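Cell division control protein 13 (Saccharomyces cerevisiae, PDB 4HCE) probably helps maintain telomeres through its OB2 domain, whose dimerization is required for productive binding of the partner protein Stn1. Local coordinates at residues A11-K22 with K97-I108. Sequence-based numbering, arbitrary orientation.
Sequences ASVGSVERLEGK and KPDRISVEVERI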
ATOM      1  N   ALA B  11       3.878  12.806   9.636  1.00 27.94           N
ATOM      2  CA  ALA B  11       2.758  13.394  10.402  1.00 28.28           C
ATOM      3  C   ALA B  11       2.168  12.423  11.417  1.00 29.53           C
ATOM      4  O   ALA B  11       1.910  11.262  11.091  1.00 29.81           O
ATOM      5  CB  ALA B  11       1.661  13.895   9.468  1.00 26.84           C
ATOM      6  N   SER B  12       1.961  12.904  12.640  1.00 28.62           N
ATOM      7  CA  SER B  12       1.446  12.067  13.723  1.00 29.80           C
ATOM      8  C   SER B  12      -0.056  11.869  13.566  1.00 29.86           C
ATOM      9  O   SER B  12      -0.735  12.649  12.873  1.00 30.12           O
ATOM     10  CB  SER B  12       1.710  12.729  15.085  1.00 30.31           C
ATOM     11  OG  SER B  12       0.874  13.864  15.236  1.00 28.31           O
ATOM     12  N   VAL B  13      -0.567  10.835  14.223  1.00 29.91           N
ATOM     13  CA  VAL B  13      -1.985  10.497  14.195  1.00 29.36           C
ATOM     14  C   VAL B  13      -2.766  11.655  14.791  1.00 30.68           C
ATOM     15  O   VAL B  13      -2.359  12.199  15.808  1.00 34.37           O
ATOM     16  CB  VAL B  13      -2.234   9.174  14.960  1.00 30.60           C
ATOM     17  CG1 VAL B  13      -3.687   9.052  15.448  1.00 29.82           C
ATOM     18  CG2 VAL B  13      -1.808   7.988  14.088  1.00 29.59           C
ATOM     19  N   GLY B  14      -3.869  12.041  14.146  1.00 30.31           N
ATOM     20  CA  GLY B  14      -4.635  13.215  14.520  1.00 27.93           C
ATOM     21  C   GLY B  14      -4.514  14.343  13.495  1.00 28.71           C
ATOM     22  O   GLY B  14      -5.438  15.170  13.366  1.00 28.39           O
ATOM     23  N   SER B  15      -3.385  14.396  12.763  1.00 27.02           N
ATOM     24  CA  SER B  15      -3.142  15.479  11.810  1.00 25.97           C
ATOM     25  C   SER B  15      -4.207  15.522  10.738  1.00 25.95           C
ATOM     26  O   SER B  15      -4.614  14.485  10.205  1.00 26.90           O
ATOM     27  CB  SER B  15      -1.791  15.364  11.102  1.00 25.04           C
ATOM     28  OG  SER B  15      -0.736  15.251  12.006  1.00 24.59           O
ATOM     29  N   VAL B  16      -4.613  16.733  10.392  1.00 26.00           N
ATOM     30  CA  VAL B  16      -5.510  16.954   9.265  1.00 26.34           C
ATOM     31  C   VAL B  16      -4.816  17.901   8.274  1.00 26.75           C
ATOM     32  O   VAL B  16      -4.381  19.002   8.640  1.00 26.97           O
ATOM     33  CB  VAL B  16      -6.889  17.513   9.744  1.00 26.23           C
ATOM     34  CG1 VAL B  16      -7.864  17.667   8.586  1.00 24.67           C
ATOM     35  CG2 VAL B  16      -7.497  16.609  10.805  1.00 25.57           C
ATOM     36  N   GLU B  17      -4.735  17.479   7.021  1.00 27.09           N
ATOM     37  CA  GLU B  17      -4.151  18.313   5.968  1.00 27.53           C
ATOM     38  C   GLU B  17      -5.093  18.547   4.803  1.00 27.86           C
ATOM     39  O   GLU B  17      -5.836  17.645   4.380  1.00 26.62           O
ATOM     40  CB  GLU B  17      -2.831  17.721   5.438  1.00 26.73           C
ATOM     41  CG  GLU B  17      -1.705  17.655   6.472  1.00 30.01           C
ATOM     42  CD  GLU B  17      -1.079  19.019   6.829  1.00 32.15           C
ATOM     43  OE1 GLU B  17      -1.257  20.006   6.083  1.00 30.58           O
ATOM     44  OE2 GLU B  17      -0.395  19.112   7.879  1.00 32.68           O
ATOM     45  N   ARG B  18      -5.028  19.761   4.264  1.00 28.82           N
ATOM     46  CA  ARG B  18      -5.704  20.069   3.023  1.00 30.67           C
ATOM     47  C   ARG B  18      -4.712  20.050   1.865  1.00 30.23           C
ATOM     48  O   ARG B  18      -3.714  20.766   1.875  1.00 30.60           O
ATOM     49  CB  ARG B  18      -6.408  21.420   3.088  1.00 33.37           C
ATOM     50  CG  ARG B  18      -7.234  21.731   1.841  1.00 36.56           C
ATOM     51  CD  ARG B  18      -8.009  23.020   2.017  1.00 39.76           C
ATOM     52  NE  ARG B  18      -8.905  22.897   3.163  1.00 44.93           N
ATOM     53  CZ  ARG B  18      -9.448  23.917   3.822  1.00 45.84           C
ATOM     54  NH1 ARG B  18      -9.201  25.173   3.444  1.00 46.02           N
ATOM     55  NH2 ARG B  18     -10.248  23.670   4.859  1.00 46.78           N
ATOM     56  N   LEU B  19      -4.986  19.218   0.873  1.00 27.08           N
ATOM     57  CA  LEU B  19      -4.109  19.145  -0.278  1.00 26.37           C
ATOM     58  C   LEU B  19      -4.899  19.470  -1.520  1.00 25.95           C
ATOM     59  O   LEU B  19      -6.107  19.211  -1.607  1.00 25.66           O
ATOM     60  CB  LEU B  19      -3.439  17.758  -0.386  1.00 26.75           C
ATOM     61  CG  LEU B  19      -2.751  17.194   0.884  1.00 29.00           C
ATOM     62  CD1 LEU B  19      -2.422  15.733   0.721  1.00 31.16           C
ATOM     63  CD2 LEU B  19      -1.473  17.927   1.254  1.00 28.94           C
ATOM     64  N   GLU B  20      -4.199  20.042  -2.487  1.00 25.55           N
ATOM     65  CA  GLU B  20      -4.777  20.410  -3.758  1.00 25.16           C
ATOM     66  C   GLU B  20      -3.846  19.939  -4.867  1.00 24.97           C
ATOM     67  O   GLU B  20      -2.618  19.962  -4.721  1.00 24.41           O
ATOM     68  CB  GLU B  20      -5.059  21.921  -3.834  1.00 25.22           C
ATOM     69  CG  GLU B  20      -5.883  22.322  -5.091  1.00 26.74           C
ATOM     70  CD  GLU B  20      -5.046  22.435  -6.381  1.00 27.54           C
ATOM     71  OE1 GLU B  20      -5.647  22.489  -7.478  1.00 26.73           O
ATOM     72  OE2 GLU B  20      -3.776  22.465  -6.305  1.00 28.86           O
ATOM     73  N   GLY B  21      -4.433  19.469  -5.967  1.00 24.46           N
ATOM     74  CA  GLY B  21      -3.647  18.878  -7.039  1.00 23.28           C
ATOM     75  C   GLY B  21      -4.518  17.902  -7.774  1.00 24.13           C
ATOM     76  O   GLY B  21      -5.661  18.228  -8.167  1.00 23.03           O
ATOM     77  N   LYS B  22      -3.991  16.694  -7.947  1.00 24.44           N
ATOM     78  CA  LYS B  22      -4.688  15.697  -8.728  1.00 25.93           C
ATOM     79  C   LYS B  22      -4.569  14.291  -8.162  1.00 26.92           C
ATOM     80  O   LYS B  22      -3.541  13.895  -7.568  1.00 27.49           O
ATOM     81  CB  LYS B  22      -4.280  15.771 -10.230  1.00 27.57           C
ATOM     82  CG  LYS B  22      -5.135  16.783 -11.043  1.00 29.28           C
ATOM     83  CD  LYS B  22      -5.248  16.527 -12.551  1.00 30.26           C
ATOM     84  CE  LYS B  22      -6.008  15.273 -12.926  1.00 29.68           C
ATOM     85  NZ  LYS B  22      -7.501  15.373 -12.805  1.00 29.62           N
ATOM     86  N   LYS B  97      -8.633  13.545 -16.835  1.00 39.24           N
ATOM     87  CA  LYS B  97      -9.005  14.908 -17.155  1.00 38.49           C
ATOM     88  C   LYS B  97      -8.069  15.862 -16.438  1.00 37.34           C
ATOM     89  O   LYS B  97      -7.358  15.448 -15.529  1.00 36.96           O
ATOM     90  CB  LYS B  97     -10.470  15.151 -16.799  1.00 40.27           C
ATOM     91  CG  LYS B  97     -11.423  14.545 -17.817  1.00 43.33           C
ATOM     92  CD  LYS B  97     -12.856  14.979 -17.545  1.00 46.81           C
ATOM     93  CE  LYS B  97     -13.836  14.391 -18.545  1.00 50.18           C
ATOM     94  NZ  LYS B  97     -13.860  12.897 -18.521  1.00 55.99           N
ATOM     95  N   PRO B  98      -8.004  17.128 -16.885  1.00 38.18           N
ATOM     96  CA  PRO B  98      -7.093  18.066 -16.195  1.00 35.26           C
ATOM     97  C   PRO B  98      -7.673  18.692 -14.910  1.00 34.00           C
ATOM     98  O   PRO B  98      -6.948  19.333 -14.146  1.00 33.50           O
ATOM     99  CB  PRO B  98      -6.809  19.137 -17.261  1.00 35.49           C
ATOM    100  CG  PRO B  98      -7.970  19.076 -18.203  1.00 37.38           C
ATOM    101  CD  PRO B  98      -8.493  17.659 -18.181  1.00 37.53           C
ATOM    102  N   ASP B  99      -8.959  18.465 -14.661  1.00 33.49           N
ATOM    103  CA  ASP B  99      -9.660  19.053 -13.537  1.00 32.85           C
ATOM    104  C   ASP B  99      -8.990  18.786 -12.212  1.00 31.60           C
ATOM    105  O   ASP B  99      -8.733  17.643 -11.840  1.00 31.16           O
ATOM    106  CB  ASP B  99     -11.084  18.528 -13.463  1.00 33.84           C
ATOM    107  CG  ASP B  99     -11.862  18.771 -14.734  1.00 36.03           C
ATOM    108  OD1 ASP B  99     -11.323  18.557 -15.844  1.00 36.15           O
ATOM    109  OD2 ASP B  99     -13.030  19.170 -14.601  1.00 38.01           O
ATOM    110  N   ARG B 100      -8.770  19.863 -11.484  1.00 30.49           N
ATOM    111  CA  ARG B 100      -8.114  19.803 -10.209  1.00 31.50           C
ATOM    112  C   ARG B 100      -9.016  19.350  -9.078  1.00 31.96           C
ATOM    113  O   ARG B 100     -10.251  19.484  -9.131  1.00 30.70           O
ATOM    114  CB  ARG B 100      -7.455  21.140  -9.936  1.00 33.19           C
ATOM    115  CG  ARG B 100      -6.478  21.374 -11.077  1.00 33.05           C
ATOM    116  CD  ARG B 100      -5.527  22.460 -10.780  1.00 32.67           C
ATOM    117  NE  ARG B 100      -4.470  22.113  -9.831  1.00 31.25           N
ATOM    118  CZ  ARG B 100      -3.322  21.532 -10.134  1.00 31.20           C
ATOM    119  NH1 ARG B 100      -3.079  21.091 -11.365  1.00 30.77           N
ATOM    120  NH2 ARG B 100      -2.411  21.389  -9.176  1.00 31.86           N
ATOM    121  N   ILE B 101      -8.371  18.770  -8.075  1.00 30.93           N
ATOM    122  CA  ILE B 101      -9.057  18.147  -6.970  1.00 30.48           C
ATOM    123  C   ILE B 101      -8.504  18.715  -5.688  1.00 28.30           C
ATOM    124  O   ILE B 101      -7.324  19.052  -5.595  1.00 26.86           O
ATOM    125  CB  ILE B 101      -8.947  16.593  -7.033  1.00 31.80           C
ATOM    126  CG1 ILE B 101     -10.103  16.038  -7.866  1.00 34.39           C
ATOM    127  CG2 ILE B 101      -9.125  15.944  -5.672  1.00 29.53           C
ATOM    128  CD1 ILE B 101      -9.761  15.749  -9.297  1.00 35.43           C
ATOM    129  N   SER B 102      -9.383  18.838  -4.707  1.00 28.24           N
ATOM    130  CA  SER B 102      -8.995  19.270  -3.402  1.00 29.09           C
ATOM    131  C   SER B 102      -9.473  18.243  -2.380  1.00 28.85           C
ATOM    132  O   SER B 102     -10.642  17.820  -2.420  1.00 30.39           O
ATOM    133  CB  SER B 102      -9.614  20.639  -3.124  1.00 30.66           C
ATOM    134  OG  SER B 102      -9.140  21.109  -1.875  1.00 35.30           O
ATOM    135  N   VAL B 103      -8.592  17.853  -1.462  1.00 27.04           N
ATOM    136  CA  VAL B 103      -8.927  16.831  -0.468  1.00 27.17           C
ATOM    137  C   VAL B 103      -8.524  17.287   0.939  1.00 29.40           C
ATOM    138  O   VAL B 103      -7.563  18.050   1.126  1.00 30.04           O
ATOM    139  CB  VAL B 103      -8.254  15.457  -0.777  1.00 27.45           C
ATOM    140  CG1 VAL B 103      -8.725  14.884  -2.107  1.00 26.60           C
ATOM    141  CG2 VAL B 103      -6.739  15.568  -0.774  1.00 26.48           C
ATOM    142  N   GLU B 104      -9.268  16.833   1.932  1.00 29.57           N
ATOM    143  CA  GLU B 104      -8.774  16.898   3.286  1.00 29.89           C
ATOM    144  C   GLU B 104      -8.474  15.485   3.678  1.00 28.35           C
ATOM    145  O   GLU B 104      -9.302  14.605   3.493  1.00 30.02           O
ATOM    146  CB  GLU B 104      -9.776  17.526   4.243  1.00 31.69           C
ATOM    147  CG  GLU B 104      -9.678  19.029   4.244  1.00 36.87           C
ATOM    148  CD  GLU B 104     -10.707  19.688   5.123  1.00 40.99           C
ATOM    149  OE1 GLU B 104     -10.778  20.942   5.076  1.00 43.76           O
ATOM    150  OE2 GLU B 104     -11.436  18.959   5.846  1.00 41.13           O
ATOM    151  N   VAL B 105      -7.279  15.270   4.202  1.00 26.80           N
ATOM    152  CA  VAL B 105      -6.869  13.940   4.608  1.00 27.19           C
ATOM    153  C   VAL B 105      -6.591  13.958   6.099  1.00 28.70           C
ATOM    154  O   VAL B 105      -6.201  14.998   6.659  1.00 27.51           O
ATOM    155  CB  VAL B 105      -5.659  13.403   3.798  1.00 26.83           C
ATOM    156  CG1 VAL B 105      -6.030  13.254   2.330  1.00 25.79           C
ATOM    157  CG2 VAL B 105      -4.430  14.297   3.935  1.00 26.63           C
ATOM    158  N   GLU B 106      -6.806  12.803   6.731  1.00 28.85           N
ATOM    159  CA  GLU B 106      -6.650  12.674   8.152  1.00 29.21           C
ATOM    160  C   GLU B 106      -5.774  11.484   8.451  1.00 28.92           C
ATOM    161  O   GLU B 106      -6.018  10.399   7.948  1.00 29.14           O
ATOM    162  CB  GLU B 106      -8.005  12.496   8.824  1.00 31.17           C
ATOM    163  CG  GLU B 106      -7.909  12.536  10.336  1.00 34.55           C
ATOM    164  CD  GLU B 106      -9.247  12.398  11.050  1.00 39.67           C
ATOM    165  OE1 GLU B 106      -9.225  12.522  12.291  1.00 44.86           O
ATOM    166  OE2 GLU B 106     -10.310  12.168  10.408  1.00 40.68           O
ATOM    167  N   ARG B 107      -4.766  11.709   9.294  1.00 28.02           N
ATOM    168  CA  ARG B 107      -3.835  10.696   9.710  1.00 28.99           C
ATOM    169  C   ARG B 107      -4.533   9.853  10.787  1.00 31.18           C
ATOM    170  O   ARG B 107      -4.872  10.368  11.871  1.00 30.17           O
ATOM    171  CB  ARG B 107      -2.589  11.378  10.305  1.00 29.28           C
ATOM    172  CG  ARG B 107      -1.387  10.473  10.452  1.00 29.30           C
ATOM    173  CD  ARG B 107      -0.951  10.041   9.057  1.00 29.99           C
ATOM    174  NE  ARG B 107       0.374   9.461   9.071  1.00 29.19           N
ATOM    175  CZ  ARG B 107       0.938   8.826   8.057  1.00 28.81           C
ATOM    176  NH1 ARG B 107       0.298   8.658   6.903  1.00 27.91           N
ATOM    177  NH2 ARG B 107       2.160   8.358   8.212  1.00 28.58           N
ATOM    178  N   ILE B 108      -4.738   8.570  10.499  1.00 31.09           N
ATOM    179  CA  ILE B 108      -5.434   7.676  11.432  1.00 33.75           C
ATOM    180  C   ILE B 108      -4.562   6.463  11.760  1.00 34.77           C
ATOM    181  O   ILE B 108      -3.653   6.109  11.009  1.00 33.81           O
ATOM    182  CB  ILE B 108      -6.804   7.188  10.875  1.00 34.17           C
ATOM    183  CG1 ILE B 108      -6.620   6.439   9.542  1.00 33.65           C
ATOM    184  CG2 ILE B 108      -7.805   8.335  10.739  1.00 31.21           C
ATOM    185  CD1 ILE B 108      -7.818   5.576   9.178  1.00 34.59           C
TER
HETATM  186  O   HOH W   1       3.702   8.994  10.603  1.00 45.44           O
HETATM  187  O   HOH W   2      -8.120  14.237  14.220  1.00 67.28           O
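Leu19 and Val103 face each other as a hydrogen-bonded pair in the antiparallel ladder that joins strands 16-20 and 101-108, each backbone N donating to the other's carbonyl. Glu17 with Val105 and Gly21 with Ile101 repeat this pattern on either side. The packed face lies beneath these pairs: Leu19 CB rests on Val103 CG2 at 4.0 Å, while its CD1 reaches Val105 CG2, the side chains of Leu19 and Val105 crossing at about a right angle. Phe46 of strand 42-47 and Ile65 and Ile67 of strand 65-69 pack against this apolar layer.

The other face is polar and opens toward solvent. Arg18 and Glu104 run side by side there, guanidinium and carboxylate only 10° from coplanar. Arg18 NH2 makes a salt bridge to Glu104 OE1 at 2.8 Å, nearly in line with its C-O bond, and Asn127 holds the other carboxylate oxygen. Farther along, Glu20 crosses Arg100 in a second salt bridge, in which Glu20 OE1 receives Arg100 NE on its syn lone pair at 2.7 Å.

Both ends are tied by long side chains. Lys22, bent at chi3 and chi4 (67° and 76°), curls its ammonium into the 97-99 loop, where NZ donates to Lys97 O (2.7 Å) and Asp99 O (2.8 Å), with Leu94 O as a third acceptor. A methionine here would probably leave these three carbonyls without their donor and the loop less firmly held to the strand. At the opposite end Arg107 NE bonds Ala11 O at 3.1 Å, tilted out of the guanidinium plane, and the type II turn 12-15 places Gly14 N on Arg107 O. Pairing of the first strand with 101-110, after the order 1-2-3-5-4, is the closure characteristic of the OB-fold barrel.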